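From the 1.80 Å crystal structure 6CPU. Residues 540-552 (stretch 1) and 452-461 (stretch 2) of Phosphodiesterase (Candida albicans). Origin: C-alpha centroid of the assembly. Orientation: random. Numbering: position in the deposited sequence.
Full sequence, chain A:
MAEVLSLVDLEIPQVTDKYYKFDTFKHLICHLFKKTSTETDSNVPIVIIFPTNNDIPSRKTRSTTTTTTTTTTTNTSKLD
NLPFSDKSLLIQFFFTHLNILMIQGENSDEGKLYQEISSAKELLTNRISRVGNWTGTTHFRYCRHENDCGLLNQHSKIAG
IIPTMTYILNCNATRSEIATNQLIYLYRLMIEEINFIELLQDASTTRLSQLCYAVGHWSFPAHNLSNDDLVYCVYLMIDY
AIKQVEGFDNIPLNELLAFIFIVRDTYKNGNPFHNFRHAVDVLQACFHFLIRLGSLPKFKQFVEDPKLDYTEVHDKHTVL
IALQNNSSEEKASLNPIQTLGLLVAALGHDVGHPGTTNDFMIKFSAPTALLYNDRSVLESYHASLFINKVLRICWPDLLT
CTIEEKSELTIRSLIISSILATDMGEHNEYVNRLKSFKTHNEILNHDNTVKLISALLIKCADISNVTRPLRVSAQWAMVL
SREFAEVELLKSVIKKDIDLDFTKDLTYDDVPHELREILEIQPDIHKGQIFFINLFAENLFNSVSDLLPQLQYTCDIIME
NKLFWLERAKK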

# COMPACT_ATOMS: atom_id res chain seq x y z
N LEU A 540 -4.83 -9.69 21.62
CA LEU A 540 -5.20 -8.34 21.15
C LEU A 540 -6.69 -8.25 20.81
O LEU A 540 -7.37 -7.30 21.21
CB LEU A 540 -4.37 -7.93 19.93
CG LEU A 540 -4.71 -6.56 19.33
CD1 LEU A 540 -4.35 -5.42 20.28
CD2 LEU A 540 -4.02 -6.37 17.98
N PHE A 541 -7.18 -9.21 20.04
CA PHE A 541 -8.58 -9.16 19.61
C PHE A 541 -9.54 -9.36 20.80
O PHE A 541 -10.50 -8.59 20.96
CB PHE A 541 -8.83 -10.17 18.48
CG PHE A 541 -8.36 -9.68 17.14
CD1 PHE A 541 -9.11 -8.76 16.42
CD2 PHE A 541 -7.14 -10.09 16.61
CE1 PHE A 541 -8.68 -8.29 15.19
CE2 PHE A 541 -6.69 -9.61 15.39
CZ PHE A 541 -7.47 -8.72 14.68
N ASN A 542 -9.26 -10.36 21.64
CA ASN A 542 -10.00 -10.53 22.90
C ASN A 542 -10.03 -9.25 23.72
O ASN A 542 -11.08 -8.82 24.16
CB ASN A 542 -9.38 -11.66 23.74
CG ASN A 542 -9.75 -13.04 23.23
OD1 ASN A 542 -10.83 -13.24 22.67
ND2 ASN A 542 -8.85 -14.01 23.42
N SER A 543 -8.86 -8.62 23.88
CA SER A 543 -8.76 -7.38 24.65
C SER A 543 -9.51 -6.21 23.99
O SER A 543 -10.15 -5.42 24.68
CB SER A 543 -7.29 -7.02 24.85
OG SER A 543 -7.16 -5.92 25.74
N VAL A 544 -9.42 -6.11 22.67
CA VAL A 544 -10.13 -5.06 21.93
C VAL A 544 -11.64 -5.30 21.90
O VAL A 544 -12.43 -4.36 22.06
CB VAL A 544 -9.56 -4.90 20.49
CG1 VAL A 544 -10.46 -4.03 19.62
CG2 VAL A 544 -8.15 -4.31 20.55
N SER A 545 -12.05 -6.56 21.72
CA SER A 545 -13.48 -6.91 21.72
C SER A 545 -14.12 -6.74 23.10
O SER A 545 -15.31 -6.45 23.19
CB SER A 545 -13.70 -8.32 21.18
OG SER A 545 -13.02 -9.29 21.95
N ASP A 546 -13.33 -6.90 24.17
CA ASP A 546 -13.81 -6.57 25.51
C ASP A 546 -14.20 -5.09 25.61
O ASP A 546 -15.21 -4.76 26.22
CB ASP A 546 -12.74 -6.86 26.58
CG ASP A 546 -12.51 -8.35 26.80
OD1 ASP A 546 -13.23 -9.18 26.20
OD2 ASP A 546 -11.61 -8.70 27.59
N LEU A 547 -13.40 -4.22 25.01
CA LEU A 547 -13.70 -2.78 24.99
C LEU A 547 -14.78 -2.42 23.98
O LEU A 547 -15.59 -1.53 24.23
CB LEU A 547 -12.44 -1.96 24.68
CG LEU A 547 -12.62 -0.44 24.55
CD1 LEU A 547 -12.90 0.20 25.90
CD2 LEU A 547 -11.40 0.21 23.91
N LEU A 548 -14.76 -3.09 22.83
CA LEU A 548 -15.67 -2.78 21.73
C LEU A 548 -16.42 -4.06 21.33
O LEU A 548 -16.03 -4.74 20.37
CB LEU A 548 -14.89 -2.22 20.54
CG LEU A 548 -14.11 -0.92 20.77
CD1 LEU A 548 -13.24 -0.63 19.55
CD2 LEU A 548 -15.03 0.26 21.06
N PRO A 549 -17.51 -4.38 22.05
CA PRO A 549 -18.28 -5.63 21.90
C PRO A 549 -18.56 -6.04 20.46
O PRO A 549 -18.59 -7.24 20.16
CB PRO A 549 -19.60 -5.32 22.61
CG PRO A 549 -19.28 -4.27 23.60
CD PRO A 549 -18.10 -3.50 23.08
N GLN A 550 -18.78 -5.07 19.58
CA GLN A 550 -19.20 -5.35 18.20
C GLN A 550 -18.17 -6.12 17.36
O GLN A 550 -18.52 -6.70 16.33
CB GLN A 550 -19.58 -4.07 17.47
CG GLN A 550 -20.70 -3.26 18.11
CD GLN A 550 -20.19 -2.09 18.92
OE1 GLN A 550 -19.26 -2.21 19.71
NE2 GLN A 550 -20.82 -0.93 18.73
N LEU A 551 -16.91 -6.15 17.81
CA LEU A 551 -15.86 -6.86 17.07
C LEU A 551 -15.61 -8.28 17.57
O LEU A 551 -14.65 -8.93 17.14
CB LEU A 551 -14.56 -6.03 17.10
CG LEU A 551 -14.72 -4.52 16.86
CD1 LEU A 551 -13.36 -3.84 16.81
CD2 LEU A 551 -15.50 -4.23 15.58
N GLN A 552 -16.48 -8.78 18.45
CA GLN A 552 -16.33 -10.12 19.03
C GLN A 552 -16.21 -11.20 17.95
O GLN A 552 -15.50 -12.19 18.12
CB GLN A 552 -17.50 -10.44 19.99
CG GLN A 552 -17.49 -11.83 20.62
CD GLN A 552 -16.31 -12.06 21.55
OE1 GLN A 552 -15.86 -11.15 22.24
NE2 GLN A 552 -15.81 -13.28 21.57
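Stretch 2 452-461: LISALLIKCA

Stretch 2, residues 452-461, is helical throughout, and its helix extends beyond the stretch in both directions. Its backbone bonds follow the i to i-4 pattern, from Leu-456 N to Leu-452 O at 2.9 Å through Ala-461 N to Leu-457 O at 2.9 Å. It lies against the helix 540-547 of stretch 1 and the turn that follows. The two helices run in roughly opposite directions. The angle between their N-to-C directions is 138°, with a signed crossing angle of -138°, and their axes approach to 10.8 Å. The register agrees with this direction: Phe-541 lies opposite Cys-460, with CA of Phe-541 6.9 Å from CA of Cys-460, and Val-544 lies opposite Leu-456, with CA of Val-544 7.3 Å from CA of Leu-456. Along helix 540-547, later residues meet earlier residues of stretch 2.

No hydrogen bond joins the stretches. The contact is made by packing and buries 483 Å², both sides summed.

Cys-460 is the centre of the packing and has the largest covered area, 95 Å². Its sulfur sits over one face of the Phe-541 ring. Cys-460 SG is 4.2 Å from the centroid of the six ring carbons, CG to CZ, of Phe-541, and 28° off the ring normal. This places a polarizable sulfur against the aromatic face. The ring also reaches the backbone: Phe-541 CZ is 3.3 Å from Cys-460 O. Phe-541 CE1 lies 3.5 Å from Cys-460 CB.

The remaining contacts are mostly between apolar side chains. Two more residues of stretch 1 touch the same sulfur: Val-544 CG2 at 3.7 Å from Cys-460 SG, and Leu-540 CD2 at 3.9 Å from Cys-460 SG. Val-544 CG2 also meets Leu-456 CB at 4.3 Å. Leu-540 CD1 reaches the aliphatic part of Lys-459, at 4.3 Å from Lys-459 CE.

Further along, Leu-547 CD2 packs on Ile-453 CD1 at 3.8 Å. The CA-to-CB bond of Ile-453 points sideways, but the end of its side chain comes nearer to stretch 1.

Leu-548 is the first residue to leave helical phi/psi, at -125/83. A 3-10 segment, 549-551, follows. Leu-551 N bonds to Leu-548 O at 3.1 Å across this turn. Leu-548 and Leu-551 both meet Leu-457: Leu-548 CD1 is 4.2 Å from Leu-457 CD2, and Leu-551 CD1 is 3.8 Å from Leu-457 CD2. The contact thus continues past the end of the helix.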

# COMPACT_ATOMS: atom_id res chain seq x y z
N LEU A 452 -5.87 6.51 20.67
CA LEU A 452 -5.75 5.13 21.14
C LEU A 452 -6.72 4.20 20.42
O LEU A 452 -6.34 3.11 20.02
CB LEU A 452 -5.96 5.05 22.66
CG LEU A 452 -5.87 3.63 23.24
CD1 LEU A 452 -4.46 3.07 23.15
CD2 LEU A 452 -6.35 3.63 24.69
N ILE A 453 -7.97 4.62 20.29
CA ILE A 453 -8.95 3.79 19.58
C ILE A 453 -8.50 3.59 18.13
O ILE A 453 -8.50 2.47 17.62
CB ILE A 453 -10.37 4.38 19.60
CG1 ILE A 453 -10.89 4.53 21.04
CG2 ILE A 453 -11.32 3.51 18.79
CD1 ILE A 453 -10.69 3.30 21.89
N SER A 454 -8.09 4.68 17.49
CA SER A 454 -7.56 4.63 16.13
C SER A 454 -6.38 3.67 16.03
O SER A 454 -6.34 2.82 15.13
CB SER A 454 -7.15 6.02 15.69
OG SER A 454 -8.27 6.88 15.72
N ALA A 455 -5.44 3.76 16.98
CA ALA A 455 -4.27 2.89 17.03
C ALA A 455 -4.64 1.42 17.16
O ALA A 455 -4.06 0.55 16.51
CB ALA A 455 -3.35 3.29 18.16
N LEU A 456 -5.61 1.13 18.03
CA LEU A 456 -6.03 -0.24 18.24
C LEU A 456 -6.73 -0.80 17.01
O LEU A 456 -6.54 -1.96 16.67
CB LEU A 456 -6.95 -0.33 19.47
CG LEU A 456 -6.25 -0.00 20.80
CD1 LEU A 456 -7.29 0.16 21.91
CD2 LEU A 456 -5.22 -1.06 21.16
N LEU A 457 -7.53 0.01 16.35
CA LEU A 457 -8.28 -0.47 15.18
C LEU A 457 -7.33 -0.77 14.02
O LEU A 457 -7.40 -1.84 13.43
CB LEU A 457 -9.37 0.53 14.78
CG LEU A 457 -10.57 0.56 15.75
CD1 LEU A 457 -11.60 1.56 15.28
CD2 LEU A 457 -11.18 -0.83 15.89
N ILE A 458 -6.40 0.15 13.74
CA ILE A 458 -5.44 -0.08 12.66
C ILE A 458 -4.54 -1.27 13.01
O ILE A 458 -4.19 -2.03 12.14
CB ILE A 458 -4.64 1.19 12.30
CG1 ILE A 458 -4.00 1.06 10.91
CG2 ILE A 458 -3.60 1.51 13.37
CD1 ILE A 458 -3.34 2.33 10.42
N LYS A 459 -4.18 -1.45 14.28
CA LYS A 459 -3.41 -2.63 14.68
C LYS A 459 -4.14 -3.93 14.38
O LYS A 459 -3.55 -4.88 13.87
CB LYS A 459 -3.06 -2.60 16.17
CG LYS A 459 -1.82 -1.79 16.49
CD LYS A 459 -1.54 -1.72 17.99
CE LYS A 459 -1.20 -3.09 18.56
NZ LYS A 459 -0.14 -3.79 17.80
N CYS A 460 -5.42 -3.96 14.72
CA CYS A 460 -6.25 -5.14 14.49
C CYS A 460 -6.38 -5.40 12.99
O CYS A 460 -6.19 -6.53 12.53
CB CYS A 460 -7.63 -4.95 15.14
SG CYS A 460 -7.62 -5.16 16.95
N ALA A 461 -6.65 -4.35 12.23
CA ALA A 461 -6.75 -4.45 10.76
C ALA A 461 -5.46 -4.98 10.14
O ALA A 461 -5.49 -5.87 9.29
CB ALA A 461 -7.11 -3.10 10.16